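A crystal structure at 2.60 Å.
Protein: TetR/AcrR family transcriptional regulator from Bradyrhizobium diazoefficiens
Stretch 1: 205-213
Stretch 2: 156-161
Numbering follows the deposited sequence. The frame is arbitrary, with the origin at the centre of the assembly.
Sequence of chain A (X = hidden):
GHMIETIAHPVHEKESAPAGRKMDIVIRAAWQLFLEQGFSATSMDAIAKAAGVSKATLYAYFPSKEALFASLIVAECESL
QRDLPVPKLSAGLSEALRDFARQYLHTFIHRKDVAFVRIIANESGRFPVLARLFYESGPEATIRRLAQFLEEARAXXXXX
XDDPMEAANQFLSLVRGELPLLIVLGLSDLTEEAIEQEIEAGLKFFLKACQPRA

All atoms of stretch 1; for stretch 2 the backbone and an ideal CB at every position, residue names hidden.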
# COMPACT_ATOMS: atom_id res chain seq x y z
N PHE A 205 -2.34 14.00 -15.26
CA PHE A 205 -1.23 13.21 -15.75
C PHE A 205 -1.71 12.06 -16.61
O PHE A 205 -1.17 11.78 -17.68
CB PHE A 205 -0.46 12.67 -14.56
CG PHE A 205 0.87 12.07 -14.91
CD1 PHE A 205 0.97 10.77 -15.35
CD2 PHE A 205 2.04 12.81 -14.78
CE1 PHE A 205 2.20 10.22 -15.67
CE2 PHE A 205 3.28 12.26 -15.09
CZ PHE A 205 3.36 10.97 -15.53
N PHE A 206 -2.72 11.36 -16.12
CA PHE A 206 -3.32 10.28 -16.86
C PHE A 206 -3.75 10.73 -18.24
O PHE A 206 -3.56 10.01 -19.23
CB PHE A 206 -4.52 9.77 -16.13
CG PHE A 206 -5.16 8.62 -16.79
CD1 PHE A 206 -4.57 7.39 -16.77
CD2 PHE A 206 -6.33 8.78 -17.47
CE1 PHE A 206 -5.13 6.33 -17.39
CE2 PHE A 206 -6.91 7.71 -18.11
CZ PHE A 206 -6.31 6.48 -18.06
N LEU A 207 -4.34 11.92 -18.31
CA LEU A 207 -4.80 12.45 -19.58
C LEU A 207 -3.62 12.92 -20.47
O LEU A 207 -3.66 12.72 -21.67
CB LEU A 207 -5.82 13.58 -19.36
CG LEU A 207 -7.13 13.22 -18.68
CD1 LEU A 207 -7.99 14.44 -18.40
CD2 LEU A 207 -7.92 12.23 -19.51
N LYS A 208 -2.59 13.55 -19.89
CA LYS A 208 -1.37 13.86 -20.66
C LYS A 208 -0.89 12.60 -21.37
O LYS A 208 -0.63 12.63 -22.54
CB LYS A 208 -0.25 14.44 -19.80
CG LYS A 208 -0.04 15.94 -19.94
CD LYS A 208 0.91 16.47 -18.84
CE LYS A 208 2.40 16.18 -19.13
NZ LYS A 208 3.43 17.21 -18.76
N ALA A 209 -0.88 11.46 -20.71
CA ALA A 209 -0.42 10.25 -21.37
C ALA A 209 -1.41 9.58 -22.35
O ALA A 209 -0.96 8.85 -23.21
CB ALA A 209 -0.01 9.24 -20.33
N CYS A 210 -2.73 9.73 -22.18
CA CYS A 210 -3.70 8.94 -22.95
C CYS A 210 -4.60 9.70 -23.90
O CYS A 210 -5.27 9.07 -24.73
CB CYS A 210 -4.60 8.15 -22.03
SG CYS A 210 -3.69 6.97 -21.03
N GLN A 211 -4.67 11.03 -23.78
CA GLN A 211 -5.45 11.82 -24.72
C GLN A 211 -4.70 11.89 -26.01
O GLN A 211 -3.47 12.05 -25.99
CB GLN A 211 -5.67 13.24 -24.24
CG GLN A 211 -7.02 13.42 -23.60
CD GLN A 211 -7.17 14.76 -22.92
OE1 GLN A 211 -6.19 15.39 -22.48
NE2 GLN A 211 -8.41 15.22 -22.83
N PRO A 212 -5.42 11.76 -27.14
CA PRO A 212 -4.77 11.97 -28.43
C PRO A 212 -4.30 13.44 -28.56
O PRO A 212 -5.03 14.35 -28.17
CB PRO A 212 -5.87 11.62 -29.44
CG PRO A 212 -6.89 10.84 -28.67
CD PRO A 212 -6.84 11.42 -27.29
N ARG A 213 -3.08 13.64 -29.08
CA ARG A 213 -2.32 14.90 -28.92
C ARG A 213 -2.27 15.38 -27.43
O ARG A 213 -1.26 15.93 -26.95
CB ARG A 213 -2.92 16.00 -29.78
CG ARG A 213 -3.27 15.62 -31.21
CD ARG A 213 -4.16 16.70 -31.83
NE ARG A 213 -5.10 17.30 -30.86
CZ ARG A 213 -6.35 16.88 -30.59
NH1 ARG A 213 -6.88 15.83 -31.21
NH2 ARG A 213 -7.08 17.54 -29.68
N UNK A 156 -14.77 5.42 -28.23
CA UNK A 156 -15.20 6.76 -28.63
C UNK A 156 -14.04 7.67 -29.06
O UNK A 156 -14.25 8.84 -29.34
CB UNK A 156 -15.96 7.42 -27.47
N UNK A 157 -12.82 7.13 -29.11
CA UNK A 157 -11.65 7.85 -29.62
C UNK A 157 -11.18 9.01 -28.76
O UNK A 157 -10.47 9.89 -29.23
CB UNK A 157 -11.96 8.38 -31.02
N UNK A 158 -11.58 9.03 -27.50
CA UNK A 158 -11.22 10.11 -26.61
C UNK A 158 -10.05 9.75 -25.63
O UNK A 158 -9.44 10.65 -24.98
CB UNK A 158 -12.46 10.52 -25.82
N UNK A 159 -9.69 8.47 -25.60
CA UNK A 159 -8.42 7.99 -25.02
C UNK A 159 -7.76 6.95 -25.92
O UNK A 159 -8.46 6.24 -26.69
CB UNK A 159 -8.66 7.40 -23.63
N UNK A 160 -6.43 6.83 -25.82
CA UNK A 160 -5.71 5.73 -26.49
C UNK A 160 -4.71 5.05 -25.55
O UNK A 160 -4.02 5.69 -24.74
CB UNK A 160 -4.98 6.25 -27.73
N UNK A 161 -4.69 3.72 -25.65
CA UNK A 161 -3.89 2.85 -24.80
C UNK A 161 -4.10 1.42 -25.31
O UNK A 161 -5.12 1.15 -25.94
CB UNK A 161 -4.27 2.99 -23.33

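Stretch 1 supplies the last turns of a helix and the chain that leaves it at Q211; stretch 2 is an irregular strip running past that end. The rules of the contact are set first by backbone, then by two side chains.

Position 156 has nothing of stretch 1 within 5.5 Å of its ideal CB, so this contact sets no demand and many residues would serve. It is A156, which touches a crystal neighbour instead.

Position 157 has a positive phi (68/20), where the chain leaves a helix through a Schellman motif. Glycine is the commonest choice in such a conformation, with asparagine next; other residues pay some strain. The ideal CB again finds no partner. The deposited residue is R157, whose side chain leads away from stretch 1, so its contribution is backbone: R157 O lies 3.7 Å from P212 CG.

At position 158 CA-to-CB points away from stretch 1, and the side chain is left free by this contact; small, polar or branched residues would all do. The carbonyl does the work, with O of 158 packed 3.6 Å from P212 CD and 3.9 Å from Q211 CG. V158 fills the position, its chi1 near p, and its side chain makes no contact with stretch 1.

Position 159 is more demanding. The extended backbone (-136/155) sets CB 3.9 Å from C210 O, and although CA-to-CB points away overall, a side chain that bends back can reach the apolar flank formed by F206, L207 and C210. No charged group of stretch 1 waits there, so leucine, isoleucine or methionine would suit, and alanine would stop short of F206 and L207. The residue is L159, in the m, t rotamer. Its CD2 lies 3.9 Å from C210 CB and 4.0 Å from L207 CD2, while CD1 comes to the edge of the F206 ring, 4.3 Å from CE2. The backbone adds a CA-H...O contact, L159 CA to C210 O, at 3.3 Å.

At position 160 the main-chain N faces C210 O, at the helix's C-terminal end, and makes the one hydrogen bond between the stretches: 2.7 Å, with an angle of 159°. Any residue with an amide hydrogen can make it, which excludes proline. CB lies sideways, 4.1 Å from C210 O and 5.1 Å from P212 CG, beside the proline rather than a charged partner, so a long side chain, apolar or polar with an aliphatic stem, could lie along it. E160 takes chi1 p and chi2 t, which carries its end nearer: OE2 sits 3.4 Å from P212 CA and 3.7 Å from P212 CB, a packing contact with no salt bridge.

Position 161 begins to leave. CA-to-CB points sideways, the ideal CB 4.6 Å from C210 SG, its nearest atom in stretch 1, so the contact asks little and small or large apolar residues fit. F161, chi1 p, comes nearest at CB, 4.7 Å from C210 SG; its ring adds no closer contact.

Stretch 2 (156-161) ARVLEF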
# COMPACT_ATOMS: atom_id res chain seq x y z
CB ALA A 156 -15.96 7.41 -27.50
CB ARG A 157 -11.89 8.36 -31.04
CG ARG A 157 -12.16 7.28 -32.06
CD ARG A 157 -10.88 6.83 -32.75
NE ARG A 157 -11.21 5.91 -33.84
CZ ARG A 157 -11.55 4.62 -33.66
NH1 ARG A 157 -11.57 4.08 -32.44
NH2 ARG A 157 -11.86 3.88 -34.72
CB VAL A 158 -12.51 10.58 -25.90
CG1 VAL A 158 -12.89 9.68 -24.72
CG2 VAL A 158 -12.39 12.02 -25.44
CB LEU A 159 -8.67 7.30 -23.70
CG LEU A 159 -9.30 8.12 -22.60
CD1 LEU A 159 -9.59 7.21 -21.45
CD2 LEU A 159 -8.36 9.24 -22.19
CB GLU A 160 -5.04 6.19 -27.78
CG GLU A 160 -4.39 7.56 -27.72
CD GLU A 160 -4.02 8.11 -29.10
OE1 GLU A 160 -4.58 7.65 -30.12
OE2 GLU A 160 -3.18 9.04 -29.17
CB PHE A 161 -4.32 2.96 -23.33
CG PHE A 161 -5.78 2.70 -23.09
CD1 PHE A 161 -6.28 1.40 -23.09
CD2 PHE A 161 -6.66 3.74 -22.84
CE1 PHE A 161 -7.64 1.14 -22.90
CE2 PHE A 161 -8.01 3.49 -22.64
CZ PHE A 161 -8.51 2.19 -22.67
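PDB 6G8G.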